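4-alpha-glucanotransferase (PDB 5B68) belongs to the amylomaltase (MalQ) family, enzymes built on a TIM-barrel fold and carrying an N-terminal beta-sandwich domain. Local coordinates at residues L236-R241 and G394-Q399; H403-D408 and S426-H431. One frame throughout, in Å; residues are numbered along the deposited sequence.

Interaction 1: L236-R241 and G394-Q399; sequences LPTTRR and GGADAQ
T238 and T239 both hold OG1 roughly anti to the backbone N (chi1 -150° and 176°), while D397 CG lies beside its own backbone N. These torsions set T238 OG1 against the start of helix 396-400 and T239 OG1 against the D397 carboxylate. The loop 236-241 binds the N-terminal end of this helix with T238 as acceptor; G395 holds the N-cap position. In the TIM barrel, this loop follows strand 215-218, and the helix follows the neighbouring strand 382-387.

G395 has no side chain, and T238 OG1 packs over its CA at 3.2 Å. The first two helical N-H groups are both met by T238. A396 N donates to OG1 at 2.9 Å. D397 N donates to T238 O at 3.0 Å, in an almost straight bond (174° at the hydrogen) that runs close to the C=O direction. T238 CG2 rests beside A396 CB.

The D397 side chain reaches back to the loop and is gripped by two donors. T239 OG1 gives its proton to OD1 at 2.7 Å, on the syn side but tilted from the carboxylate plane. R240 N meets OD2 from above that plane, at 3.1 Å. T239 OG1 also accepts from R241 N, an ST turn. The hydroxyl thus links the turn to the carboxylate.

The guanidinium groups bind elsewhere: R240 NH2 to A388 O, and R241 NH1 in a salt bridge with E320. W330 and F327 of helix 307-338 pack against T238 and T239 respectively. A water continues the bonding to the next N-H: it donates to T238 O at 2.9 Å and accepts from A398 N at 2.9 Å.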
loop_
_atom_site.group_PDB
_atom_site.type_symbol
_atom_site.label_atom_id
_atom_site.label_comp_id
_atom_site.label_asym_id
_atom_site.label_seq_id
_atom_site.Cartn_x
_atom_site.Cartn_y
_atom_site.Cartn_z
ATOM N N LEU A 236 -5.330 6.335 4.858
ATOM C CA LEU A 236 -5.915 7.438 4.048
ATOM C C LEU A 236 -4.966 8.612 4.012
ATOM O O LEU A 236 -5.268 9.683 4.537
ATOM C CB LEU A 236 -7.309 7.814 4.547
ATOM C CG LEU A 236 -8.192 8.523 3.498
ATOM C CD1 LEU A 236 -8.459 7.642 2.282
ATOM C CD2 LEU A 236 -9.507 8.873 4.149
ATOM N N PRO A 237 -3.820 8.411 3.367
ATOM C CA PRO A 237 -2.788 9.458 3.316
ATOM C C PRO A 237 -3.115 10.447 2.214
ATOM O O PRO A 237 -4.078 10.238 1.466
ATOM C CB PRO A 237 -1.547 8.669 2.951
ATOM C CG PRO A 237 -2.093 7.607 2.017
ATOM C CD PRO A 237 -3.347 7.162 2.707
ATOM N N THR A 238 -2.325 11.485 2.133
ATOM C CA THR A 238 -2.517 12.567 1.107
ATOM C C THR A 238 -1.768 12.233 -0.177
ATOM O O THR A 238 -2.105 12.749 -1.262
ATOM C CB THR A 238 -2.122 13.968 1.687
ATOM O OG1 THR A 238 -2.911 15.011 1.050
ATOM C CG2 THR A 238 -0.699 14.247 1.541
ATOM N N THR A 239 -0.828 11.312 -0.103
ATOM C CA THR A 239 -0.015 10.901 -1.252
ATOM C C THR A 239 0.372 9.468 -0.901
ATOM O O THR A 239 0.355 9.102 0.299
ATOM C CB THR A 239 1.234 11.800 -1.419
ATOM O OG1 THR A 239 2.092 11.354 -2.485
ATOM C CG2 THR A 239 2.115 11.947 -0.103
ATOM N N ARG A 240 0.723 8.661 -1.889
ATOM C CA ARG A 240 1.366 7.390 -1.629
ATOM C C ARG A 240 2.876 7.422 -1.957
ATOM O O ARG A 240 3.600 6.401 -1.889
ATOM C CB ARG A 240 0.662 6.274 -2.391
ATOM C CG ARG A 240 -0.721 6.077 -1.844
ATOM C CD ARG A 240 -1.348 4.840 -2.363
ATOM N NE ARG A 240 -1.508 4.826 -3.824
ATOM C CZ ARG A 240 -1.574 3.704 -4.539
ATOM N NH1 ARG A 240 -1.777 3.786 -5.871
ATOM N NH2 ARG A 240 -1.453 2.492 -3.939
ATOM N N ARG A 241 3.388 8.571 -2.322
ATOM C CA ARG A 241 4.783 8.667 -2.673
ATOM C C ARG A 241 5.618 9.218 -1.520
ATOM O O ARG A 241 6.563 8.620 -1.111
ATOM C CB ARG A 241 4.953 9.580 -3.855
ATOM C CG ARG A 241 6.382 9.722 -4.330
ATOM C CD ARG A 241 6.587 10.434 -5.646
ATOM N NE ARG A 241 7.971 10.752 -5.813
ATOM C CZ ARG A 241 8.462 11.490 -6.813
ATOM N NH1 ARG A 241 9.736 11.822 -6.772
ATOM N NH2 ARG A 241 7.674 11.921 -7.836
ATOM N N GLY A 394 -9.340 14.909 -1.299
ATOM C CA GLY A 394 -9.040 16.353 -1.391
ATOM C C GLY A 394 -7.588 16.691 -1.189
ATOM O O GLY A 394 -7.279 17.813 -0.880
ATOM N N GLY A 395 -6.670 15.723 -1.325
ATOM C CA GLY A 395 -5.307 15.913 -0.907
ATOM C C GLY A 395 -4.290 16.209 -1.994
ATOM O O GLY A 395 -4.656 16.563 -3.105
ATOM N N ALA A 396 -3.039 16.010 -1.682
ATOM C CA ALA A 396 -1.935 16.412 -2.555
ATOM C C ALA A 396 -1.962 15.657 -3.897
ATOM O O ALA A 396 -1.905 16.291 -4.979
ATOM C CB ALA A 396 -0.595 16.232 -1.845
ATOM N N ASP A 397 -1.989 14.300 -3.836
ATOM C CA ASP A 397 -1.985 13.508 -5.065
ATOM C C ASP A 397 -3.285 13.772 -5.858
ATOM O O ASP A 397 -3.280 13.757 -7.079
ATOM C CB ASP A 397 -1.796 12.010 -4.814
ATOM C CG ASP A 397 -0.361 11.581 -4.550
ATOM O OD1 ASP A 397 0.572 12.343 -4.438
ATOM O OD2 ASP A 397 -0.145 10.343 -4.389
ATOM N N ALA A 398 -4.414 13.981 -5.182
ATOM C CA ALA A 398 -5.714 14.205 -5.841
ATOM C C ALA A 398 -5.581 15.422 -6.722
ATOM O O ALA A 398 -6.107 15.434 -7.808
ATOM C CB ALA A 398 -6.854 14.404 -4.809
ATOM N N GLN A 399 -4.835 16.407 -6.268
ATOM C CA GLN A 399 -4.551 17.603 -7.077
ATOM C C GLN A 399 -3.447 17.352 -8.119
ATOM O O GLN A 399 -3.675 17.600 -9.333
ATOM C CB GLN A 399 -4.174 18.824 -6.197
ATOM C CG GLN A 399 -3.581 19.987 -7.018
ATOM C CD GLN A 399 -3.126 21.133 -6.148
ATOM O OE1 GLN A 399 -1.926 21.410 -6.046
ATOM N NE2 GLN A 399 -4.071 21.741 -5.435
HETATM O O HOH W 1 -4.761 13.214 -2.372
#

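Interaction 2: H403-D408 and S426-H431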
loop_
_atom_site.group_PDB
_atom_site.type_symbol
_atom_site.label_atom_id
_atom_site.label_comp_id
_atom_site.label_asym_id
_atom_site.label_seq_id
_atom_site.Cartn_x
_atom_site.Cartn_y
_atom_site.Cartn_z
ATOM N N HIS A 403 -4.692 14.356 -13.446
ATOM C CA HIS A 403 -4.660 13.983 -14.879
ATOM C C HIS A 403 -4.564 12.465 -15.119
ATOM O O HIS A 403 -4.732 12.005 -16.275
ATOM C CB HIS A 403 -3.488 14.747 -15.542
ATOM C CG HIS A 403 -2.126 14.488 -14.936
ATOM N ND1 HIS A 403 -1.138 13.745 -15.574
ATOM C CD2 HIS A 403 -1.575 14.890 -13.763
ATOM C CE1 HIS A 403 -0.060 13.670 -14.813
ATOM N NE2 HIS A 403 -0.309 14.352 -13.706
ATOM N N VAL A 404 -4.261 11.690 -14.053
ATOM C CA VAL A 404 -4.273 10.255 -14.133
ATOM C C VAL A 404 -5.267 9.603 -13.135
ATOM O O VAL A 404 -5.187 8.410 -12.920
ATOM C CB VAL A 404 -2.865 9.636 -13.986
ATOM C CG1 VAL A 404 -1.935 10.048 -15.132
ATOM C CG2 VAL A 404 -2.211 9.924 -12.644
ATOM N N LEU A 405 -6.224 10.377 -12.626
ATOM C CA LEU A 405 -7.273 9.852 -11.712
ATOM C C LEU A 405 -8.623 9.986 -12.326
ATOM O O LEU A 405 -8.803 10.708 -13.323
ATOM C CB LEU A 405 -7.219 10.642 -10.386
ATOM C CG LEU A 405 -5.939 10.437 -9.593
ATOM C CD1 LEU A 405 -5.792 11.491 -8.498
ATOM C CD2 LEU A 405 -5.830 9.041 -9.033
ATOM N N ALA A 406 -9.616 9.340 -11.743
ATOM C CA ALA A 406 -11.010 9.520 -12.112
ATOM C C ALA A 406 -11.736 9.964 -10.832
ATOM O O ALA A 406 -12.390 9.141 -10.182
ATOM C CB ALA A 406 -11.583 8.210 -12.664
ATOM N N PRO A 407 -11.604 11.261 -10.449
ATOM C CA PRO A 407 -12.089 11.664 -9.139
ATOM C C PRO A 407 -13.617 11.641 -8.918
ATOM O O PRO A 407 -14.041 11.635 -7.763
ATOM C CB PRO A 407 -11.506 13.114 -8.976
ATOM C CG PRO A 407 -11.284 13.578 -10.366
ATOM C CD PRO A 407 -10.841 12.355 -11.100
ATOM N N ASP A 408 -14.429 11.512 -9.968
ATOM C CA ASP A 408 -15.875 11.370 -9.744
ATOM C C ASP A 408 -16.301 9.967 -9.397
ATOM O O ASP A 408 -17.483 9.705 -9.238
ATOM C CB ASP A 408 -16.620 11.907 -10.950
ATOM C CG ASP A 408 -16.515 13.444 -11.086
ATOM O OD1 ASP A 408 -16.099 14.118 -10.159
ATOM O OD2 ASP A 408 -16.913 13.984 -12.115
ATOM N N SER A 426 -13.396 5.862 -0.150
ATOM C CA SER A 426 -13.355 7.271 -0.509
ATOM C C SER A 426 -12.234 7.692 -1.465
ATOM O O SER A 426 -12.175 8.811 -1.885
ATOM C CB SER A 426 -13.330 8.134 0.745
ATOM O OG SER A 426 -12.020 8.308 1.191
ATOM N N GLN A 427 -11.374 6.768 -1.832
ATOM C CA GLN A 427 -10.225 7.112 -2.651
ATOM C C GLN A 427 -10.576 7.337 -4.115
ATOM O O GLN A 427 -11.405 6.637 -4.635
ATOM C CB GLN A 427 -9.191 6.009 -2.525
ATOM C CG GLN A 427 -8.796 5.720 -1.092
ATOM C CD GLN A 427 -8.604 4.258 -0.844
ATOM O OE1 GLN A 427 -8.823 3.453 -1.722
ATOM N NE2 GLN A 427 -8.164 3.912 0.340
ATOM N N PRO A 428 -9.910 8.271 -4.786
ATOM C CA PRO A 428 -10.108 8.361 -6.234
ATOM C C PRO A 428 -9.268 7.318 -6.967
ATOM O O PRO A 428 -8.091 7.174 -6.670
ATOM C CB PRO A 428 -9.653 9.789 -6.552
ATOM C CG PRO A 428 -8.603 10.095 -5.556
ATOM C CD PRO A 428 -9.019 9.332 -4.307
ATOM N N PRO A 429 -9.854 6.574 -7.907
ATOM C CA PRO A 429 -9.038 5.539 -8.540
ATOM C C PRO A 429 -8.156 6.116 -9.613
ATOM O O PRO A 429 -8.447 7.131 -10.198
ATOM C CB PRO A 429 -10.071 4.626 -9.146
ATOM C CG PRO A 429 -11.251 5.497 -9.438
ATOM C CD PRO A 429 -11.263 6.483 -8.316
ATOM N N TRP A 430 -7.162 5.345 -10.008
ATOM C CA TRP A 430 -6.428 5.664 -11.207
ATOM C C TRP A 430 -7.414 5.657 -12.373
ATOM O O TRP A 430 -8.363 4.915 -12.383
ATOM C CB TRP A 430 -5.422 4.571 -11.530
ATOM C CG TRP A 430 -4.264 4.358 -10.636
ATOM C CD1 TRP A 430 -3.930 3.205 -10.023
ATOM C CD2 TRP A 430 -3.214 5.280 -10.338
ATOM N NE1 TRP A 430 -2.767 3.344 -9.326
ATOM C CE2 TRP A 430 -2.300 4.612 -9.506
ATOM C CE3 TRP A 430 -2.964 6.602 -10.675
ATOM C CZ2 TRP A 430 -1.166 5.224 -9.012
ATOM C CZ3 TRP A 430 -1.838 7.201 -10.183
ATOM C CH2 TRP A 430 -0.957 6.518 -9.358
ATOM N N HIS A 431 -7.163 6.502 -13.351
ATOM C CA HIS A 431 -7.828 6.395 -14.609
ATOM C C HIS A 431 -7.055 5.318 -15.419
ATOM O O HIS A 431 -5.860 5.505 -15.670
ATOM C CB HIS A 431 -7.774 7.762 -15.336
ATOM C CG HIS A 431 -8.554 7.767 -16.600
ATOM N ND1 HIS A 431 -9.681 8.532 -16.806
ATOM C CD2 HIS A 431 -8.427 6.993 -17.696
ATOM C CE1 HIS A 431 -10.198 8.229 -17.984
ATOM N NE2 HIS A 431 -9.429 7.330 -18.559
#
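L405 and W430 face each other as a non-hydrogen-bonded antiparallel pair, CA atoms 4.3 Å apart, flanked by two backbone bonds, H431 N to V404 O (2.8 Å) and A406 N to P429 O (2.9 Å).

V404 runs alongside W430 in the same direction, its CG2 3.7 Å from W430 CZ3. V404 O sits at the indole edge, in its plane. L405 CD2 approaches the indole obliquely and packs closely on P429 O (3.4 Å). The two acceptor oxygens also take CA-H...O contacts, V404 O from W430 CA and P429 O from L405 CA.

The single bridge ties the loop before strand 409-413 to the loop after strand 423-424. It therefore closes the base of a hairpin in a small antiparallel sheet. P429 touches V411, L468 and V470 of that sheet. Its CD lies 3.4 Å from A406 O, and P428 CB lies against P407 CA.

H431 CB lies near V404 O and L405 O. Its CG, anti to the backbone N (chi1 -175°), carries the imidazole on with L405 O at the ring edge. The buried ND1 of H431 has no hydrogen-bond partner in the model.

In the fold
The centres of interactions 1 and 2 lie 11 Å apart, and the two contacts touch directly. Helix 396-400, whose first N-H groups are bound in interaction 1, leads into the loop that carries V404 and L405 in interaction 2. L405 CD1 packs against this helix, 3.7 Å from D397 O and 3.8 Å from A398 CA. A second link joins R240 to the indole of interaction 2: R240 NH1 lies 3.5 Å from W430 CZ2. Bound glycerol, probably from the crystallisation liquor, may mark a pocket here. R240 NE and P428 O each hydrogen-bond to bound glycerol, and the W430 side chain also comes within about 3 Å of a glycerol (nearest atoms).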